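Long-range contacts in endoglucanase, family GH5 (Zobellia galactanivorans, PDB 6GL2), which hydrolyses hemicellulose and probably cleaves beta-1,4 linkages in glucans such as mixed-linked glucan: residues M31-N35 and H107-T111; T205-N211 and K258-F263; F230-C235 and D286-H290. All blocks are in the same frame, centred on the assembly; numbering follows the deposited sequence.

All three contacts belong to one (beta/alpha)8 barrel, the fold of family GH5. Interaction 1 joins two loops that follow strands 24-26 and 101-105, on the C-terminal face where family 5 enzymes have their substrate cleft. Interactions 2 and 3 lie further round the barrel, each with its centre about 26 Å from that of interaction 1. Their own nearest atoms are about 6 Å apart, and helix 246-266 connects them: its Glu255 receives Lys258 and Thr205 of interaction 2 and also touches Phe230 of interaction 3. Interaction 3 borders the magnesium site of Asp240, Thr242 and Asp248, empty in this model; the side chain of Asp286 is about 3 Å from that of Thr242.

Interaction 1 (M31-N35 and H107-T111); sequences MDTYN and HHDET
Two loops, the second entering a 3-10 turn at Glu110, come closest at Asp32 and His107, whose CA atoms are 6.1 Å apart. Segment 31-35 has an inverse gamma turn centred on Tyr34, closed by a weak Asn35 N to Thr33 O bond of 3.0 Å. His107 (phi/psi -107/-93, chi1 t) directs its CB toward the first loop, and its CD2 lies 3.5 Å from Asp32 CB, while ND1 bonds to Asn105. The carboxylate of Asp32 accepts the backbone NH groups of Asn29 and Ala30, so an acidic residue is well placed there. His108, at the centre of its own inverse gamma turn (Asp109 N to His107 O 2.8 Å), uses chi1 m to bring the edge of its imidazole to Asp32 O, which is 3.2 Å from His108 CD2. Water 1 bridges His108 NE2 to Asp32 OD2, 2.7 Å from each, and Thr67 OG1 bonds both His108 N and Asp32 O, linking the backbones. These loops follow strands 24-26 and 101-105 of the GH5 (beta/alpha)8 barrel, on the face that carries the substrate cleft in this family. The CA-to-CB bond of Asp109 points away from the first loop; its carboxylate accepts Trp68 N and Trp112 NE1, as suits an aspartate. Glu110 forms a salt bridge with Arg154. Tyr34 (chi1 t) is long enough to set its CE1 3.2 Å from His108 O and its OH 3.4 Å from Thr111 OG1. Water 2 joins His108 O (3.0 Å) to Thr111 N (2.9 Å), with a weak 3.2 Å bond to Tyr34 OH.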
loop_
_atom_site.group_PDB
_atom_site.type_symbol
_atom_site.label_atom_id
_atom_site.label_comp_id
_atom_site.label_asym_id
_atom_site.label_seq_id
_atom_site.Cartn_x
_atom_site.Cartn_y
_atom_site.Cartn_z
ATOM N N MET A 31 -0.222 6.020 11.457
ATOM C CA MET A 31 -0.052 7.306 10.814
ATOM C C MET A 31 -1.120 7.610 9.796
ATOM O O MET A 31 -1.276 8.744 9.351
ATOM C CB MET A 31 1.344 7.413 10.191
ATOM C CG MET A 31 2.481 7.286 11.228
ATOM S SD MET A 31 2.464 8.635 12.416
ATOM C CE MET A 31 3.158 9.961 11.307
ATOM N N ASP A 32 -1.825 6.558 9.336
ATOM C CA ASP A 32 -2.978 6.673 8.447
ATOM C C ASP A 32 -4.292 7.028 9.152
ATOM O O ASP A 32 -5.267 7.310 8.466
ATOM C CB ASP A 32 -3.173 5.365 7.665
ATOM C CG ASP A 32 -3.165 4.172 8.541
ATOM O OD1 ASP A 32 -2.267 4.020 9.425
ATOM O OD2 ASP A 32 -4.070 3.275 8.373
ATOM N N THR A 33 -4.312 7.038 10.468
ATOM C CA THR A 33 -5.532 7.361 11.196
ATOM C C THR A 33 -6.106 8.684 10.689
ATOM O O THR A 33 -5.408 9.670 10.534
ATOM C CB THR A 33 -5.140 7.439 12.685
ATOM O OG1 THR A 33 -4.788 6.168 13.175
ATOM C CG2 THR A 33 -6.299 8.052 13.583
ATOM N N TYR A 34 -7.420 8.668 10.446
ATOM C CA TYR A 34 -8.061 9.877 9.911
ATOM C C TYR A 34 -8.512 10.760 11.070
ATOM O O TYR A 34 -9.757 10.808 11.400
ATOM C CB TYR A 34 -9.182 9.546 8.951
ATOM C CG TYR A 34 -9.637 10.732 8.124
ATOM C CD1 TYR A 34 -8.858 11.242 7.161
ATOM C CD2 TYR A 34 -10.808 11.373 8.420
ATOM C CE1 TYR A 34 -9.234 12.318 6.383
ATOM C CE2 TYR A 34 -11.190 12.484 7.660
ATOM C CZ TYR A 34 -10.372 12.959 6.674
ATOM O OH TYR A 34 -10.765 14.017 5.881
ATOM N N ASN A 35 -7.573 11.331 11.779
ATOM C CA ASN A 35 -7.759 12.204 12.951
ATOM C C ASN A 35 -6.512 13.010 13.110
ATOM O O ASN A 35 -5.419 12.534 12.733
ATOM C CB ASN A 35 -8.069 11.296 14.163
ATOM C CG ASN A 35 -8.588 12.093 15.384
ATOM O OD1 ASN A 35 -7.870 12.839 16.017
ATOM N ND2 ASN A 35 -9.915 11.949 15.635
ATOM N N HIS A 107 -2.448 8.209 2.055
ATOM C CA HIS A 107 -3.438 7.184 2.409
ATOM C C HIS A 107 -4.855 7.695 2.428
ATOM O O HIS A 107 -5.416 7.949 1.306
ATOM C CB HIS A 107 -3.016 6.450 3.734
ATOM C CG HIS A 107 -3.592 5.096 3.857
ATOM N ND1 HIS A 107 -3.084 4.036 3.166
ATOM C CD2 HIS A 107 -4.654 4.644 4.576
ATOM C CE1 HIS A 107 -3.799 2.953 3.517
ATOM N NE2 HIS A 107 -4.799 3.330 4.303
ATOM N N HIS A 108 -5.434 8.146 3.528
ATOM C CA HIS A 108 -6.886 8.501 3.634
ATOM C C HIS A 108 -7.029 9.937 3.358
ATOM O O HIS A 108 -7.618 10.741 4.120
ATOM C CB HIS A 108 -7.510 8.200 4.998
ATOM C CG HIS A 108 -7.677 6.732 5.312
ATOM N ND1 HIS A 108 -8.118 5.773 4.403
ATOM C CD2 HIS A 108 -7.406 6.049 6.487
ATOM C CE1 HIS A 108 -8.189 4.578 5.055
ATOM N NE2 HIS A 108 -7.752 4.744 6.292
ATOM N N ASP A 109 -6.660 10.361 2.164
ATOM C CA ASP A 109 -6.577 11.781 1.753
ATOM C C ASP A 109 -7.558 12.074 0.629
ATOM O O ASP A 109 -7.439 13.060 -0.122
ATOM C CB ASP A 109 -5.118 12.151 1.459
ATOM C CG ASP A 109 -4.335 12.404 2.741
ATOM O OD1 ASP A 109 -4.670 13.434 3.413
ATOM O OD2 ASP A 109 -3.448 11.638 3.019
ATOM N N GLU A 110 -8.549 11.204 0.464
ATOM C CA GLU A 110 -9.512 11.318 -0.664
ATOM C C GLU A 110 -10.263 12.667 -0.645
ATOM O O GLU A 110 -10.594 13.150 -1.728
ATOM C CB GLU A 110 -10.560 10.192 -0.552
ATOM C CG GLU A 110 -10.123 8.759 -0.685
ATOM C CD GLU A 110 -9.340 8.198 0.517
ATOM O OE1 GLU A 110 -9.497 8.639 1.700
ATOM O OE2 GLU A 110 -8.556 7.254 0.206
ATOM N N THR A 111 -10.446 13.325 0.499
ATOM C CA THR A 111 -11.271 14.546 0.553
ATOM C C THR A 111 -10.609 15.662 -0.225
ATOM O O THR A 111 -11.345 16.543 -0.703
ATOM C CB THR A 111 -11.569 14.974 1.943
ATOM O OG1 THR A 111 -10.368 15.102 2.733
ATOM C CG2 THR A 111 -12.531 13.903 2.598
HETATM O O HOH W 1 -6.668 2.892 7.896
HETATM O O HOH W 2 -9.949 12.387 3.227
#

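Interaction 2 (T205-N211 and K258-F263)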
loop_
_atom_site.group_PDB
_atom_site.type_symbol
_atom_site.label_atom_id
_atom_site.label_comp_id
_atom_site.label_asym_id
_atom_site.label_seq_id
_atom_site.Cartn_x
_atom_site.Cartn_y
_atom_site.Cartn_z
ATOM N N THR A 205 -8.723 -4.384 -8.745
ATOM C CA THR A 205 -8.332 -5.426 -9.737
ATOM C C THR A 205 -9.469 -5.591 -10.750
ATOM O O THR A 205 -9.381 -6.564 -11.546
ATOM C CB THR A 205 -7.905 -6.731 -9.047
ATOM O OG1 THR A 205 -9.025 -7.253 -8.359
ATOM C CG2 THR A 205 -6.667 -6.550 -8.120
ATOM N N ALA A 206 -10.514 -4.791 -10.698
ATOM C CA ALA A 206 -11.613 -4.819 -11.701
ATOM C C ALA A 206 -10.941 -4.680 -13.067
ATOM O O ALA A 206 -9.978 -3.963 -13.318
ATOM C CB ALA A 206 -12.631 -3.756 -11.363
ATOM N N SER A 207 -11.514 -5.384 -14.088
ATOM C CA SER A 207 -10.906 -5.360 -15.422
ATOM C C SER A 207 -10.824 -3.952 -16.065
ATOM O O SER A 207 -9.866 -3.688 -16.739
ATOM C CB SER A 207 -11.607 -6.363 -16.399
ATOM O OG SER A 207 -11.599 -7.637 -15.805
ATOM N N ASN A 208 -11.813 -3.115 -15.827
ATOM C CA ASN A 208 -11.761 -1.763 -16.378
ATOM C C ASN A 208 -10.640 -0.920 -15.761
ATOM O O ASN A 208 -9.923 -0.212 -16.455
ATOM C CB ASN A 208 -13.087 -0.995 -16.284
ATOM C CG ASN A 208 -13.719 -1.060 -14.945
ATOM O OD1 ASN A 208 -13.118 -1.554 -13.951
ATOM N ND2 ASN A 208 -14.959 -0.628 -14.882
ATOM N N ALA A 209 -10.381 -1.167 -14.464
ATOM C CA ALA A 209 -9.282 -0.465 -13.799
ATOM C C ALA A 209 -7.937 -0.981 -14.360
ATOM O O ALA A 209 -7.010 -0.252 -14.608
ATOM C CB ALA A 209 -9.392 -0.696 -12.271
ATOM N N LEU A 210 -7.812 -2.315 -14.575
ATOM C CA LEU A 210 -6.636 -2.930 -15.171
ATOM C C LEU A 210 -6.343 -2.417 -16.594
ATOM O O LEU A 210 -5.220 -2.114 -16.982
ATOM C CB LEU A 210 -6.775 -4.438 -15.179
ATOM C CG LEU A 210 -6.034 -5.139 -14.067
ATOM C CD1 LEU A 210 -6.393 -4.548 -12.701
ATOM C CD2 LEU A 210 -6.295 -6.640 -14.161
ATOM N N ASN A 211 -7.443 -2.293 -17.359
ATOM C CA ASN A 211 -7.284 -1.975 -18.771
ATOM C C ASN A 211 -6.926 -0.487 -18.973
ATOM O O ASN A 211 -6.140 -0.147 -19.868
ATOM C CB ASN A 211 -8.554 -2.430 -19.550
ATOM C CG ASN A 211 -8.707 -4.005 -19.623
ATOM O OD1 ASN A 211 -7.705 -4.751 -19.649
ATOM N ND2 ASN A 211 -9.968 -4.511 -19.683
ATOM N N LYS A 258 -5.230 -13.168 -13.361
ATOM C CA LYS A 258 -5.674 -11.964 -14.030
ATOM C C LYS A 258 -4.661 -10.809 -13.878
ATOM O O LYS A 258 -4.262 -10.111 -14.781
ATOM C CB LYS A 258 -7.061 -11.560 -13.538
ATOM C CG LYS A 258 -7.643 -10.250 -13.883
ATOM C CD LYS A 258 -9.044 -10.117 -13.227
ATOM C CE LYS A 258 -9.093 -9.527 -11.767
ATOM N NZ LYS A 258 -10.375 -9.183 -10.969
ATOM N N ILE A 259 -4.235 -10.630 -12.619
ATOM C CA ILE A 259 -3.256 -9.586 -12.262
ATOM C C ILE A 259 -1.905 -9.893 -12.939
ATOM O O ILE A 259 -1.265 -9.052 -13.559
ATOM C CB ILE A 259 -3.116 -9.548 -10.732
ATOM C CG1 ILE A 259 -4.448 -9.147 -10.085
ATOM C CG2 ILE A 259 -1.877 -8.734 -10.303
ATOM C CD1 ILE A 259 -4.452 -9.369 -8.585
ATOM N N ARG A 260 -1.436 -11.143 -12.806
ATOM C CA ARG A 260 -0.200 -11.564 -13.461
ATOM C C ARG A 260 -0.237 -11.375 -14.979
ATOM O O ARG A 260 0.632 -10.805 -15.613
ATOM C CB ARG A 260 0.139 -13.048 -13.164
ATOM C CG ARG A 260 1.260 -13.648 -13.994
ATOM C CD ARG A 260 1.192 -15.178 -14.032
ATOM N NE ARG A 260 -0.037 -15.729 -14.703
ATOM C CZ ARG A 260 -0.441 -16.994 -14.590
ATOM N NH1 ARG A 260 0.244 -17.847 -13.808
ATOM N NH2 ARG A 260 -1.542 -17.406 -15.201
ATOM N N ASP A 261 -1.331 -11.887 -15.541
ATOM C CA ASP A 261 -1.448 -11.836 -17.027
ATOM C C ASP A 261 -1.412 -10.434 -17.608
ATOM O O ASP A 261 -0.788 -10.153 -18.644
ATOM C CB ASP A 261 -2.656 -12.631 -17.501
ATOM C CG ASP A 261 -2.522 -14.140 -17.250
ATOM O OD1 ASP A 261 -1.429 -14.637 -16.954
ATOM O OD2 ASP A 261 -3.605 -14.815 -17.361
ATOM N N LYS A 262 -2.077 -9.495 -16.909
ATOM C CA LYS A 262 -2.163 -8.105 -17.380
ATOM C C LYS A 262 -0.829 -7.422 -17.114
ATOM O O LYS A 262 -0.203 -6.891 -17.985
ATOM C CB LYS A 262 -3.293 -7.320 -16.720
ATOM C CG LYS A 262 -3.348 -5.861 -17.123
ATOM C CD LYS A 262 -3.775 -5.836 -18.599
ATOM C CE LYS A 262 -4.169 -4.496 -19.199
ATOM N NZ LYS A 262 -4.645 -4.785 -20.604
ATOM N N PHE A 263 -0.396 -7.372 -15.845
ATOM C CA PHE A 263 0.750 -6.540 -15.484
ATOM C C PHE A 263 2.103 -7.181 -15.759
ATOM O O PHE A 263 2.979 -6.517 -16.271
ATOM C CB PHE A 263 0.651 -6.079 -14.033
ATOM C CG PHE A 263 -0.591 -5.250 -13.765
ATOM C CD1 PHE A 263 -0.740 -4.057 -14.411
ATOM C CD2 PHE A 263 -1.552 -5.591 -12.824
ATOM C CE1 PHE A 263 -1.850 -3.276 -14.142
ATOM C CE2 PHE A 263 -2.650 -4.756 -12.528
ATOM C CZ PHE A 263 -2.786 -3.617 -13.225
HETATM O O HOH W 3 -12.013 -9.254 -13.916
#
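Leu210 overlaps three side chains of helix 246-266 at once. Its CG is 3.7 Å from CZ of the Phe263 ring, its CD2 is 3.9 Å from Lys258 CG, and the same CD2 is 4.0 Å from Lys262 CB. A branched aliphatic residue suits this place, filling the gap between the phenyl ring and the methylene chains of two lysines one helical turn apart. The methylenes of the lysines lie against Leu210, and their ammonium ends reach polar atoms at the margin of the contact. Lys262 NZ donates to Asn211 OD1 at 3.2 Å and forms a salt bridge with Glu266; its CE also passes 3.4 Å from Leu210 O. Lys258 NZ makes a weak 2.9 Å bond to Thr205 O and a salt bridge with Glu255, which also binds Thr205 OG1. The two helical segments, 207-211 and 258-263, point nearly the same way; their axes approach to 11.0 Å and cross at -22°. This is the side-by-side packing of successive outer helices in a (beta/alpha)8 barrel, here those following strands 196-199 and 222-227. Ala206 is the N-cap of the first, its carbonyl accepting Leu210 N at 3.0 Å. Just before it, Thr205 CG2 meets Ile259 CD1 at 3.6 Å. Apolar residues suit positions 259 and 263, since both also pack inward, Ile259 on Val271 and Met273 and Phe263 on Val224, Val226 and Val271, while Tyr213 meets the Phe263 ring edge-to-face. At the outer margin, water 3 sits 2.5 Å from Ser207 OG and accepts a weak 3.4 Å bond from Lys258 NZ.

Interaction 3 (F230-C235 and D286-H290); sequences FPYQFC and DRLAH
Build the first segment with a cis peptide between Phe230 and Pro231, then a short helix from Tyr232 with a wider pi-type turn at 233-235; the second is a regular helical stretch, 286-290. The nearest CA atoms are those of Cys235 and Arg287, 8.6 Å apart. Phe230 contributes its backbone: its O accepts a 2.8 Å hydrogen bond from His290 NE2 (N-H...O angle 158°), and this oxygen lies near the plane of the His290 ring. Histidine with chi1 t suits this position, having both reach and a ring NH to donate. The Phe230 side chain packs on Ala251, Leu252 and Glu255 of helix 246-266. Pro231 is the N-cap, its O accepting Cys235 N at 2.9 Å. Segment 230-235 belongs to the excursion between strand 222-227 and its outer helix in the GH5 (beta/alpha)8 barrel, and meets the next outer helix, 284-301. Phe234, with chi1 t, reaches that helix: its CE2 lies over one face of the His290 ring and 3.8 Å from His290 CB, and its CZ is 3.8 Å from both Asp286 O and Arg287 N. The Phe234 and His290 centroids are 5.3 Å apart with planes at 46°, and Trp243 meets both rings. Cys235 SG makes an oblique sulfur-aromatic contact with His290, 4.1 Å from its ring centroid and 3.6 Å from His290 CE1. Asp286 bonds Trp243 N beside Thr242 of the empty magnesium site.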
loop_
_atom_site.group_PDB
_atom_site.type_symbol
_atom_site.label_atom_id
_atom_site.label_comp_id
_atom_site.label_asym_id
_atom_site.label_seq_id
_atom_site.Cartn_x
_atom_site.Cartn_y
_atom_site.Cartn_z
ATOM N N PHE A 230 -9.332 -10.879 -1.465
ATOM C CA PHE A 230 -10.037 -11.919 -2.221
ATOM C C PHE A 230 -10.080 -13.207 -1.385
ATOM O O PHE A 230 -9.071 -13.674 -0.952
ATOM C CB PHE A 230 -9.324 -12.209 -3.544
ATOM C CG PHE A 230 -10.190 -12.990 -4.501
ATOM C CD1 PHE A 230 -10.396 -14.355 -4.285
ATOM C CD2 PHE A 230 -10.941 -12.360 -5.446
ATOM C CE1 PHE A 230 -11.284 -15.068 -5.103
ATOM C CE2 PHE A 230 -11.784 -13.079 -6.282
ATOM C CZ PHE A 230 -11.970 -14.442 -6.095
ATOM N N PRO A 231 -11.287 -13.795 -1.192
ATOM C CA PRO A 231 -12.595 -13.330 -1.668
ATOM C C PRO A 231 -13.276 -12.437 -0.660
ATOM O O PRO A 231 -13.174 -12.710 0.530
ATOM C CB PRO A 231 -13.380 -14.639 -1.882
ATOM C CG PRO A 231 -12.853 -15.470 -0.750
ATOM C CD PRO A 231 -11.386 -15.121 -0.609
ATOM N N TYR A 232 -13.891 -11.354 -1.093
ATOM C CA TYR A 232 -14.319 -10.364 -0.146
ATOM C C TYR A 232 -15.368 -10.844 0.857
ATOM O O TYR A 232 -15.507 -10.276 1.941
ATOM C CB TYR A 232 -14.754 -9.074 -0.890
ATOM C CG TYR A 232 -16.083 -9.214 -1.548
ATOM C CD1 TYR A 232 -17.272 -9.000 -0.846
ATOM C CD2 TYR A 232 -16.173 -9.616 -2.880
ATOM C CE1 TYR A 232 -18.500 -9.148 -1.482
ATOM C CE2 TYR A 232 -17.410 -9.734 -3.526
ATOM C CZ TYR A 232 -18.553 -9.510 -2.801
ATOM O OH TYR A 232 -19.810 -9.651 -3.413
ATOM N N GLN A 233 -16.184 -11.808 0.457
ATOM C CA GLN A 233 -17.204 -12.302 1.350
ATOM C C GLN A 233 -16.613 -12.920 2.643
ATOM O O GLN A 233 -17.181 -12.804 3.711
ATOM C CB GLN A 233 -17.978 -13.399 0.639
ATOM C CG GLN A 233 -18.798 -12.874 -0.529
ATOM C CD GLN A 233 -18.094 -12.926 -1.854
ATOM O OE1 GLN A 233 -16.843 -13.062 -2.000
ATOM N NE2 GLN A 233 -18.947 -12.850 -2.918
ATOM N N PHE A 234 -15.481 -13.569 2.485
ATOM C CA PHE A 234 -14.653 -14.136 3.576
ATOM C C PHE A 234 -13.778 -13.060 4.210
ATOM O O PHE A 234 -13.697 -12.953 5.428
ATOM C CB PHE A 234 -13.809 -15.226 3.021
ATOM C CG PHE A 234 -12.909 -15.867 4.011
ATOM C CD1 PHE A 234 -13.389 -16.842 4.882
ATOM C CD2 PHE A 234 -11.531 -15.578 4.125
ATOM C CE1 PHE A 234 -12.583 -17.454 5.825
ATOM C CE2 PHE A 234 -10.729 -16.205 5.036
ATOM C CZ PHE A 234 -11.241 -17.138 5.910
ATOM N N CYS A 235 -13.149 -12.231 3.421
ATOM C CA CYS A 235 -12.108 -11.341 3.921
ATOM C C CYS A 235 -12.599 -10.049 4.560
ATOM O O CYS A 235 -12.017 -9.558 5.526
ATOM C CB CYS A 235 -11.093 -11.027 2.851
ATOM S SG CYS A 235 -10.149 -12.363 2.215
ATOM N N ASP A 286 -9.547 -21.512 9.110
ATOM C CA ASP A 286 -9.762 -21.121 7.716
ATOM C C ASP A 286 -8.993 -19.829 7.398
ATOM O O ASP A 286 -8.476 -19.700 6.278
ATOM C CB ASP A 286 -11.251 -21.071 7.307
ATOM C CG ASP A 286 -11.940 -22.482 7.174
ATOM O OD1 ASP A 286 -11.350 -23.554 7.441
ATOM O OD2 ASP A 286 -13.143 -22.414 6.834
ATOM N N ARG A 287 -8.871 -18.872 8.325
ATOM C CA ARG A 287 -8.023 -17.706 8.110
ATOM C C ARG A 287 -6.600 -18.119 7.825
ATOM O O ARG A 287 -5.910 -17.587 7.001
ATOM C CB ARG A 287 -8.020 -16.717 9.257
ATOM C CG ARG A 287 -9.235 -15.914 9.425
ATOM C CD ARG A 287 -8.962 -14.949 10.560
ATOM N NE ARG A 287 -8.220 -13.716 10.336
ATOM C CZ ARG A 287 -7.706 -12.916 11.272
ATOM N NH1 ARG A 287 -7.477 -13.359 12.464
ATOM N NH2 ARG A 287 -7.415 -11.629 11.018
ATOM N N LEU A 288 -6.096 -19.098 8.602
ATOM C CA LEU A 288 -4.785 -19.584 8.425
ATOM C C LEU A 288 -4.592 -20.278 7.061
ATOM O O LEU A 288 -3.574 -20.039 6.348
ATOM C CB LEU A 288 -4.396 -20.622 9.526
ATOM C CG LEU A 288 -2.999 -21.179 9.470
ATOM C CD1 LEU A 288 -1.874 -20.130 9.411
ATOM C CD2 LEU A 288 -2.792 -22.187 10.633
ATOM N N ALA A 289 -5.525 -21.156 6.695
ATOM C CA ALA A 289 -5.488 -21.818 5.387
ATOM C C ALA A 289 -5.489 -20.812 4.238
ATOM O O ALA A 289 -4.732 -20.930 3.314
ATOM C CB ALA A 289 -6.669 -22.772 5.196
ATOM N N HIS A 290 -6.329 -19.813 4.337
ATOM C CA HIS A 290 -6.430 -18.768 3.319
ATOM C C HIS A 290 -5.094 -17.980 3.259
ATOM O O HIS A 290 -4.557 -17.728 2.170
ATOM C CB HIS A 290 -7.575 -17.829 3.687
ATOM C CG HIS A 290 -7.629 -16.643 2.793
ATOM N ND1 HIS A 290 -6.999 -15.451 3.126
ATOM C CD2 HIS A 290 -8.287 -16.423 1.592
ATOM C CE1 HIS A 290 -7.291 -14.579 2.196
ATOM N NE2 HIS A 290 -7.970 -15.189 1.180
#